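Side-chain contacts in halogenase (Chondromyces crocatus, PDB 3E1T), which probably chlorinates a precursor of the natural product chondrochloren, using a bound flavin-adenine dinucleotide as cofactor: residues Gly63-Asp66 against Glu67-Ala71; Val108-Ala111 against Arg112-Asp115; Met116-Arg119 against Asn120-Arg123. All coordinates share one frame; numbering follows the deposited sequence.

Contact 1 of 3, residues Gly63-Asp66 against Glu67-Ala71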
loop_
_atom_site.group_PDB
_atom_site.type_symbol
_atom_site.label_atom_id
_atom_site.label_comp_id
_atom_site.label_asym_id
_atom_site.label_seq_id
_atom_site.Cartn_x
_atom_site.Cartn_y
_atom_site.Cartn_z
ATOM N N GLY A 63 1.068 -10.719 -17.944
ATOM C CA GLY A 63 1.170 -12.106 -18.402
ATOM C C GLY A 63 1.721 -13.049 -17.351
ATOM O O GLY A 63 2.573 -13.892 -17.649
ATOM N N LEU A 64 1.243 -12.912 -16.116
ATOM C CA LEU A 64 1.718 -13.759 -15.024
ATOM C C LEU A 64 0.650 -14.679 -14.431
ATOM O O LEU A 64 0.926 -15.403 -13.470
ATOM C CB LEU A 64 2.359 -12.915 -13.913
ATOM C CG LEU A 64 3.760 -12.358 -14.156
ATOM C CD1 LEU A 64 4.202 -11.532 -12.968
ATOM C CD2 LEU A 64 4.769 -13.471 -14.432
ATOM N N THR A 65 -0.554 -14.651 -15.001
ATOM C CA THR A 65 -1.672 -15.463 -14.505
ATOM C C THR A 65 -1.243 -16.898 -14.178
ATOM O O THR A 65 -1.380 -17.350 -13.036
ATOM C CB THR A 65 -2.843 -15.495 -15.512
ATOM O OG1 THR A 65 -3.184 -14.160 -15.904
ATOM C CG2 THR A 65 -4.057 -16.164 -14.906
ATOM N N ASP A 66 -0.699 -17.597 -15.174
ATOM C CA ASP A 66 -0.365 -19.011 -15.027
ATOM C C ASP A 66 0.700 -19.224 -13.957
ATOM O O ASP A 66 0.567 -20.118 -13.121
ATOM C CB ASP A 66 0.075 -19.622 -16.368
ATOM C CG ASP A 66 -0.902 -19.333 -17.508
ATOM O OD1 ASP A 66 -0.561 -19.660 -18.670
ATOM O OD2 ASP A 66 -2.000 -18.778 -17.262
ATOM N N GLU A 67 1.736 -18.386 -13.970
ATOM C CA GLU A 67 2.827 -18.488 -12.997
ATOM C C GLU A 67 2.376 -18.206 -11.555
ATOM O O GLU A 67 2.916 -18.781 -10.607
ATOM C CB GLU A 67 3.990 -17.581 -13.395
ATOM C CG GLU A 67 5.347 -18.078 -12.900
ATOM C CD GLU A 67 6.503 -17.144 -13.252
ATOM O OE1 GLU A 67 6.383 -16.357 -14.223
ATOM O OE2 GLU A 67 7.544 -17.208 -12.554
ATOM N N MET A 68 1.384 -17.331 -11.400
ATOM C CA MET A 68 0.773 -17.057 -10.095
ATOM C C MET A 68 0.079 -18.303 -9.538
ATOM O O MET A 68 0.236 -18.634 -8.358
ATOM C CB MET A 68 -0.245 -15.918 -10.208
ATOM C CG MET A 68 0.326 -14.580 -10.641
ATOM S SD MET A 68 0.950 -13.599 -9.267
ATOM C CE MET A 68 -0.583 -12.853 -8.702
ATOM N N LYS A 69 -0.680 -18.981 -10.401
ATOM C CA LYS A 69 -1.409 -20.208 -10.057
ATOM C C LYS A 69 -0.502 -21.312 -9.525
ATOM O O LYS A 69 -0.860 -22.021 -8.581
ATOM C CB LYS A 69 -2.145 -20.749 -11.282
ATOM C CG LYS A 69 -3.281 -19.888 -11.807
ATOM C CD LYS A 69 -3.894 -20.551 -13.042
ATOM C CE LYS A 69 -5.366 -20.197 -13.207
ATOM N NZ LYS A 69 -5.575 -18.821 -13.751
ATOM N N ARG A 70 0.670 -21.445 -10.141
ATOM C CA ARG A 70 1.585 -22.557 -9.892
ATOM C C ARG A 70 2.425 -22.328 -8.643
ATOM O O ARG A 70 3.130 -23.233 -8.175
ATOM C CB ARG A 70 2.494 -22.776 -11.111
ATOM C CG ARG A 70 1.735 -22.972 -12.427
ATOM C CD ARG A 70 2.641 -23.461 -13.552
ATOM N NE ARG A 70 3.340 -22.387 -14.260
ATOM C CZ ARG A 70 4.614 -22.045 -14.061
ATOM N NH1 ARG A 70 5.350 -22.690 -13.160
ATOM N NH2 ARG A 70 5.157 -21.057 -14.766
ATOM N N ALA A 71 2.327 -21.117 -8.100
ATOM C CA ALA A 71 3.179 -20.673 -7.004
ATOM C C ALA A 71 2.815 -21.274 -5.651
ATOM O O ALA A 71 3.670 -21.386 -4.775
ATOM C CB ALA A 71 3.183 -19.162 -6.929
HETATM O O HOH W 1 2.031 -16.964 -16.314
#
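Leu64 and Met68 meet one turn apart at the start of helix 65-69, where Leu64 O accepts the amide of Met68 (N to O 2.9 Å). The side chain of Met68 begins over that same peptide: CB lies beside the carbonyl oxygens of Leu64 and Thr65, and CG, held beside the backbone N by chi1 of -62°, comes to 3.0 Å from Leu64 O and 4.2 Å from Leu64 CB. Two further bends, at chi2 and chi3, then turn SD and CE away from this turn and into the core, among Val55 and Cys59 of helix 52-61 and Phe113 and Met116 of helix 110-123. A flexible, unbranched thioether suits a place where the chain must bend twice to fit between helices. On the next strip of the helix, Lys69 runs alongside Thr65. Its CB and CG rest against backbone oxygens of the preceding turn, CG 3.4 Å from Thr65 O, and the bend at chi4 brings NZ back to 3.3 Å from Thr65 CG2, so the ammonium meets a methyl and not the hydroxyl. Leu64 and Glu67 also lie side by side, with Leu64 CD2 3.3 Å from Glu67 OE1; that carboxylate has its charged partner in Arg123. Arg70 N bonds to Asp66 O, and Arg70 CG packs on the same oxygen at 3.2 Å. At the helix start, water 1 accepts the amide hydrogen of Glu67 (N to water 2.8 Å). Asp66 and Glu67, acidic residues in the first turn, would interact favourably with the helix dipole, while the apolar side chains of Leu64 and Met68 pack the turn on helix 110-123, and Met68 packs it on helix 52-61 as well.

Contact 2 of 3, residues Val108-Ala111 against Arg112-Asp115. With FAD (flavin-adenine dinucleotide), chain C.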
loop_
_atom_site.group_PDB
_atom_site.type_symbol
_atom_site.label_atom_id
_atom_site.label_comp_id
_atom_site.label_asym_id
_atom_site.label_seq_id
_atom_site.Cartn_x
_atom_site.Cartn_y
_atom_site.Cartn_z
ATOM N N VAL A 108 0.712 -13.563 -0.331
ATOM C CA VAL A 108 2.009 -13.851 -0.932
ATOM C C VAL A 108 3.185 -13.615 -0.013
ATOM O O VAL A 108 3.208 -12.655 0.761
ATOM C CB VAL A 108 2.222 -13.067 -2.252
ATOM C CG1 VAL A 108 1.035 -13.254 -3.186
ATOM C CG2 VAL A 108 2.480 -11.566 -1.994
ATOM N N GLU A 109 4.165 -14.508 -0.106
ATOM C CA GLU A 109 5.482 -14.247 0.430
ATOM C C GLU A 109 6.094 -13.225 -0.514
ATOM O O GLU A 109 6.272 -13.486 -1.703
ATOM C CB GLU A 109 6.312 -15.526 0.470
ATOM C CG GLU A 109 6.038 -16.378 1.697
ATOM C CD GLU A 109 6.569 -17.787 1.563
ATOM O OE1 GLU A 109 5.840 -18.642 1.006
ATOM O OE2 GLU A 109 7.708 -18.030 2.028
ATOM N N ARG A 110 6.371 -12.039 0.011
ATOM C CA ARG A 110 6.813 -10.936 -0.833
ATOM C C ARG A 110 8.163 -11.207 -1.494
ATOM O O ARG A 110 8.375 -10.840 -2.649
ATOM C CB ARG A 110 6.865 -9.651 -0.027
ATOM C CG ARG A 110 6.655 -8.444 -0.854
ATOM C CD ARG A 110 5.240 -8.377 -1.398
ATOM N NE ARG A 110 4.850 -7.000 -1.682
ATOM C CZ ARG A 110 5.663 -5.944 -1.693
ATOM N NH1 ARG A 110 6.964 -6.055 -1.476
ATOM N NH2 ARG A 110 5.163 -4.756 -1.964
ATOM N N ALA A 111 9.060 -11.857 -0.753
ATOM C CA ALA A 111 10.341 -12.314 -1.293
ATOM C C ALA A 111 10.146 -13.024 -2.631
ATOM O O ALA A 111 10.743 -12.622 -3.639
ATOM C CB ALA A 111 11.059 -13.224 -0.285
ATOM N N ARG A 112 9.279 -14.045 -2.632
ATOM C CA ARG A 112 8.990 -14.859 -3.820
ATOM C C ARG A 112 8.181 -14.101 -4.851
ATOM O O ARG A 112 8.354 -14.297 -6.052
ATOM C CB ARG A 112 8.167 -16.100 -3.464
ATOM C CG ARG A 112 8.626 -16.920 -2.277
ATOM C CD ARG A 112 7.634 -18.069 -2.068
ATOM N NE ARG A 112 7.371 -18.778 -3.322
ATOM C CZ ARG A 112 6.237 -19.407 -3.628
ATOM N NH1 ARG A 112 5.213 -19.432 -2.779
ATOM N NH2 ARG A 112 6.125 -20.020 -4.800
ATOM N N PHE A 113 7.259 -13.273 -4.373
ATOM C CA PHE A 113 6.366 -12.542 -5.258
ATOM C C PHE A 113 7.104 -11.441 -6.024
ATOM O O PHE A 113 6.948 -11.321 -7.240
ATOM C CB PHE A 113 5.189 -11.969 -4.465
ATOM C CG PHE A 113 4.202 -11.223 -5.302
ATOM C CD1 PHE A 113 3.343 -11.900 -6.154
ATOM C CD2 PHE A 113 4.123 -9.830 -5.235
ATOM C CE1 PHE A 113 2.424 -11.210 -6.936
ATOM C CE2 PHE A 113 3.206 -9.131 -6.006
ATOM C CZ PHE A 113 2.353 -9.827 -6.867
ATOM N N ASP A 114 7.895 -10.641 -5.312
ATOM C CA ASP A 114 8.684 -9.580 -5.946
ATOM C C ASP A 114 9.693 -10.197 -6.919
ATOM O O ASP A 114 9.815 -9.741 -8.047
ATOM C CB ASP A 114 9.417 -8.728 -4.906
ATOM C CG ASP A 114 8.470 -7.898 -4.035
ATOM O OD1 ASP A 114 7.245 -7.991 -4.214
ATOM O OD2 ASP A 114 8.960 -7.150 -3.162
ATOM N N ASP A 115 10.400 -11.239 -6.465
ATOM C CA ASP A 115 11.376 -11.970 -7.301
ATOM C C ASP A 115 10.705 -12.468 -8.576
ATOM O O ASP A 115 11.183 -12.217 -9.681
ATOM C CB ASP A 115 11.999 -13.136 -6.528
ATOM C CG ASP A 115 13.166 -13.783 -7.272
ATOM O OD1 ASP A 115 14.041 -13.050 -7.795
ATOM O OD2 ASP A 115 13.212 -15.028 -7.324
HETATM P PA FAD C . 8.838 -1.519 -2.071
HETATM O O1A FAD C . 8.078 -2.819 -2.034
HETATM O O2A FAD C . 9.271 -1.001 -0.744
HETATM O O5B FAD C . 10.151 -1.761 -2.982
HETATM C C5B FAD C . 11.057 -0.708 -3.269
HETATM C C4B FAD C . 12.400 -1.298 -3.709
HETATM O O4B FAD C . 13.363 -0.281 -3.893
HETATM C C3B FAD C . 12.961 -2.240 -2.649
HETATM O O3B FAD C . 13.212 -3.483 -3.266
HETATM C C2B FAD C . 14.260 -1.605 -2.200
HETATM O O2B FAD C . 15.245 -2.585 -2.028
HETATM C C1B FAD C . 14.599 -0.688 -3.360
HETATM N N9A FAD C . 15.377 0.515 -3.014
HETATM C C8A FAD C . 15.290 1.314 -1.902
HETATM N N7A FAD C . 16.190 2.316 -2.038
HETATM C C5A FAD C . 16.836 2.178 -3.221
HETATM C C6A FAD C . 17.852 2.905 -3.861
HETATM N N6A FAD C . 18.483 3.916 -3.249
HETATM N N1A FAD C . 18.295 2.485 -5.093
HETATM C C2A FAD C . 17.789 1.356 -5.684
HETATM N N3A FAD C . 16.801 0.644 -5.039
HETATM C C4A FAD C . 16.330 1.049 -3.838
HETATM N N1 FAD C . 0.338 -3.808 1.150
HETATM C C2 FAD C . -0.493 -4.768 0.645
HETATM O O2 FAD C . -0.769 -4.723 -0.552
HETATM N N3 FAD C . -1.006 -5.739 1.487
HETATM C C4 FAD C . -0.673 -5.758 2.838
HETATM O O4 FAD C . -1.110 -6.635 3.586
HETATM C C4X FAD C . 0.161 -4.773 3.350
HETATM N N5 FAD C . 0.515 -4.757 4.686
HETATM C C5X FAD C . 1.355 -3.770 5.167
HETATM C C6 FAD C . 1.712 -3.738 6.519
HETATM C C7 FAD C . 2.564 -2.730 6.996
HETATM C C7M FAD C . 2.757 -2.581 8.479
HETATM C C8 FAD C . 3.056 -1.750 6.125
HETATM C C8M FAD C . 3.804 -0.537 6.631
HETATM C C9 FAD C . 2.705 -1.796 4.781
HETATM C C9A FAD C . 1.855 -2.796 4.294
HETATM N N10 FAD C . 1.528 -2.819 2.951
HETATM C C10 FAD C . 0.676 -3.797 2.480
HETATM C "C1'" FAD C . 2.157 -1.835 1.981
HETATM C "C2'" FAD C . 3.270 -2.432 1.112
HETATM O "O2'" FAD C . 4.339 -2.791 1.963
HETATM C "C3'" FAD C . 3.774 -1.409 0.082
HETATM O "O3'" FAD C . 2.718 -0.591 -0.372
HETATM C "C4'" FAD C . 4.399 -2.013 -1.175
HETATM O "O4'" FAD C . 5.526 -2.782 -0.817
HETATM C "C5'" FAD C . 4.831 -0.887 -2.115
HETATM O "O5'" FAD C . 5.684 -1.398 -3.102
HETATM P P FAD C . 6.799 -0.476 -3.800
HETATM O O1P FAD C . 7.184 -1.100 -5.125
HETATM O O2P FAD C . 6.277 0.909 -4.017
HETATM O O3P FAD C . 7.978 -0.363 -2.744
#
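The guanidinium of Arg110 has Asp114 OD1 over one face, while O1A and O4' of the flavin-adenine dinucleotide lie at its edge. Asp114 OD2 makes the salt bridge, 2.8 Å from Arg110 NH1, with the carboxylate and guanidinium planes 57° apart. NH1 also gives a weak bond to FAD O1A at 3.5 Å; the separation between NH2 and FAD O4' is too short to be trusted in detail. Arg110 starts out from the helix with CG anti to its N (chi1 -152°), and the bend at chi2 carries the group across Asp114 toward the cofactor. Asp114 OD2 is shared with Arg43, so one carboxylate sits between two arginines and probably helps orient Arg110. The Phe113 ring crosses Val108 at a slant, Val108 CG2 lying 3.7 Å from Phe113 CG, two apolar groups suited to a buried place. Toward the surface, Glu109 OE1 lies near the guanidinium plane of Arg112, in a long salt bridge of 3.9 Å to NH1; Arg112 has a stronger partner in Ala71. Glu109 holds the N-cap position, and its O receives Phe113 N. This first turn of helix 110-123 forms part of the FAD pocket, its arginine reaching the ribityl and pyrophosphate portion of the dinucleotide.

Contact 3 of 3, residues Met116-Arg119 against Asn120-Arg123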
loop_
_atom_site.group_PDB
_atom_site.type_symbol
_atom_site.label_atom_id
_atom_site.label_comp_id
_atom_site.label_asym_id
_atom_site.label_seq_id
_atom_site.Cartn_x
_atom_site.Cartn_y
_atom_site.Cartn_z
ATOM N N MET A 116 9.577 -13.151 -8.413
ATOM C CA MET A 116 8.757 -13.572 -9.538
ATOM C C MET A 116 8.475 -12.408 -10.495
ATOM O O MET A 116 8.643 -12.540 -11.710
ATOM C CB MET A 116 7.463 -14.211 -9.020
ATOM C CG MET A 116 6.423 -14.510 -10.073
ATOM S SD MET A 116 5.025 -15.481 -9.453
ATOM C CE MET A 116 3.825 -14.958 -10.669
ATOM N N LEU A 117 8.070 -11.268 -9.944
ATOM C CA LEU A 117 7.796 -10.064 -10.730
ATOM C C LEU A 117 9.022 -9.482 -11.433
ATOM O O LEU A 117 8.906 -8.980 -12.555
ATOM C CB LEU A 117 7.155 -8.968 -9.854
ATOM C CG LEU A 117 5.721 -9.116 -9.328
ATOM C CD1 LEU A 117 5.390 -7.971 -8.363
ATOM C CD2 LEU A 117 4.693 -9.172 -10.442
ATOM N N LEU A 118 10.174 -9.505 -10.763
ATOM C CA LEU A 118 11.388 -8.889 -11.323
ATOM C C LEU A 118 11.960 -9.752 -12.447
ATOM O O LEU A 118 12.434 -9.230 -13.455
ATOM C CB LEU A 118 12.452 -8.623 -10.247
ATOM C CG LEU A 118 13.579 -7.626 -10.606
ATOM C CD1 LEU A 118 13.062 -6.233 -10.995
ATOM C CD2 LEU A 118 14.566 -7.494 -9.481
ATOM N N ARG A 119 11.895 -11.070 -12.265
ATOM C CA ARG A 119 12.256 -12.027 -13.315
ATOM C C ARG A 119 11.417 -11.805 -14.580
ATOM O O ARG A 119 11.942 -11.883 -15.695
ATOM C CB ARG A 119 12.103 -13.458 -12.793
ATOM C CG ARG A 119 13.374 -14.088 -12.209
ATOM C CD ARG A 119 13.985 -13.305 -11.052
ATOM N NE ARG A 119 14.799 -12.172 -11.510
ATOM C CZ ARG A 119 15.553 -11.413 -10.719
ATOM N NH1 ARG A 119 15.619 -11.650 -9.416
ATOM N NH2 ARG A 119 16.253 -10.412 -11.234
ATOM N N ASN A 120 10.129 -11.504 -14.401
ATOM C CA ASN A 120 9.216 -11.241 -15.517
ATOM C C ASN A 120 9.591 -9.967 -16.256
ATOM O O ASN A 120 9.369 -9.864 -17.467
ATOM C CB ASN A 120 7.766 -11.150 -15.028
ATOM C CG ASN A 120 6.757 -10.991 -16.174
ATOM O OD1 ASN A 120 6.735 -11.788 -17.110
ATOM N ND2 ASN A 120 5.900 -9.971 -16.083
ATOM N N SER A 121 10.137 -8.997 -15.516
ATOM C CA SER A 121 10.650 -7.749 -16.093
ATOM C C SER A 121 11.749 -8.044 -17.112
ATOM O O SER A 121 11.707 -7.547 -18.239
ATOM C CB SER A 121 11.209 -6.823 -15.001
ATOM O OG SER A 121 10.179 -6.148 -14.295
ATOM N N GLU A 122 12.726 -8.844 -16.689
ATOM C CA GLU A 122 13.841 -9.245 -17.539
ATOM C C GLU A 122 13.330 -9.834 -18.841
ATOM O O GLU A 122 13.634 -9.319 -19.918
ATOM C CB GLU A 122 14.728 -10.248 -16.810
ATOM C CG GLU A 122 15.458 -9.634 -15.641
ATOM C CD GLU A 122 16.126 -10.650 -14.756
ATOM O OE1 GLU A 122 15.687 -11.826 -14.738
ATOM O OE2 GLU A 122 17.092 -10.266 -14.059
ATOM N N ARG A 123 12.516 -10.879 -18.714
ATOM C CA ARG A 123 11.883 -11.560 -19.839
ATOM C C ARG A 123 11.035 -10.641 -20.718
ATOM O O ARG A 123 10.793 -10.951 -21.885
ATOM C CB ARG A 123 11.012 -12.719 -19.336
ATOM C CG ARG A 123 11.764 -13.765 -18.511
ATOM C CD ARG A 123 10.935 -15.032 -18.350
ATOM N NE ARG A 123 9.636 -14.781 -17.718
ATOM C CZ ARG A 123 9.353 -15.020 -16.437
ATOM N NH1 ARG A 123 10.272 -15.527 -15.624
ATOM N NH2 ARG A 123 8.141 -14.751 -15.971
HETATM O O HOH W 2 8.742 -14.978 -13.358
HETATM O O HOH W 3 6.443 -7.754 -14.378
#
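The C-terminal half of helix 110-123 carries an i to i+3 ion pair on one side and a water-bridged polar strip on another. Arg119 and Glu122 run alongside each other, pointing the same way, and Arg119 NH2 bonds to Glu122 OE2 at 3.0 Å. The oxygen is approached from above the carboxylate plane, 61° out of it, and the two flat groups are turned 42° apart. A second, weak bond joins Arg119 NE to Glu122 OE1 at 3.4 Å. Bends at chi2 and chi3 fold the arginine back along the helix, so that Leu118 CB lies over the centre of one guanidinium face. The same guanidinium has further partners in Asp115 and in Glu130, so three carboxylates surround it; arginine, with several N-H groups, can serve them all. This helix packs against helix 17-27, whose start carries part of what is probably a GxGxxG nucleotide-binding motif of Rossmann type, and against strand 127-129 at the edge of the parallel sheet. Leu117 rests on Pro17 and Ser20, Leu118 on Ser20 and Val128, while Ser121, small enough for the helix interface, bonds through OG to Ser24. Arg123 swings back over the turn: Arg119 O lies 3.8 Å above one face of its guanidinium, near the rim, and also accepts Arg123 N. Water 2 bridges Arg123 NH2, at 2.7 Å, to Met116 O; Glu67 is the arginine's charged partner. Water 3 accepts from Asn120 ND2 (2.8 Å) and gives a weak bond to Leu117 O, and Asn120 ND2 also hydrogen-bonds to Leu62 O.

From the N terminus, contact 1 comes first, closing the short turn of helix 65-69 just after helix 52-61. The chain then passes through strands 75-82, 90-93 and 105-106 before contact 2 opens helix 110-123 and contact 3 continues it. All three are local and lie in series, none nested or crossing; contacts 2 and 3 merely adjoin. The later helix returns to lie against the earlier one: Ala71 O accepts a probable hydrogen bond from Arg112 NH2, Met68 SD touches both Phe113 and Met116, and a salt bridge from Glu67 OE1 reaches Arg123 NH2 in the C-terminal part of helix 110-123. Contact 2 faces the cofactor; contact 3 packs on helix 17-27 and edge strand 127-129 of the parallel sheet, probably of Rossmann type.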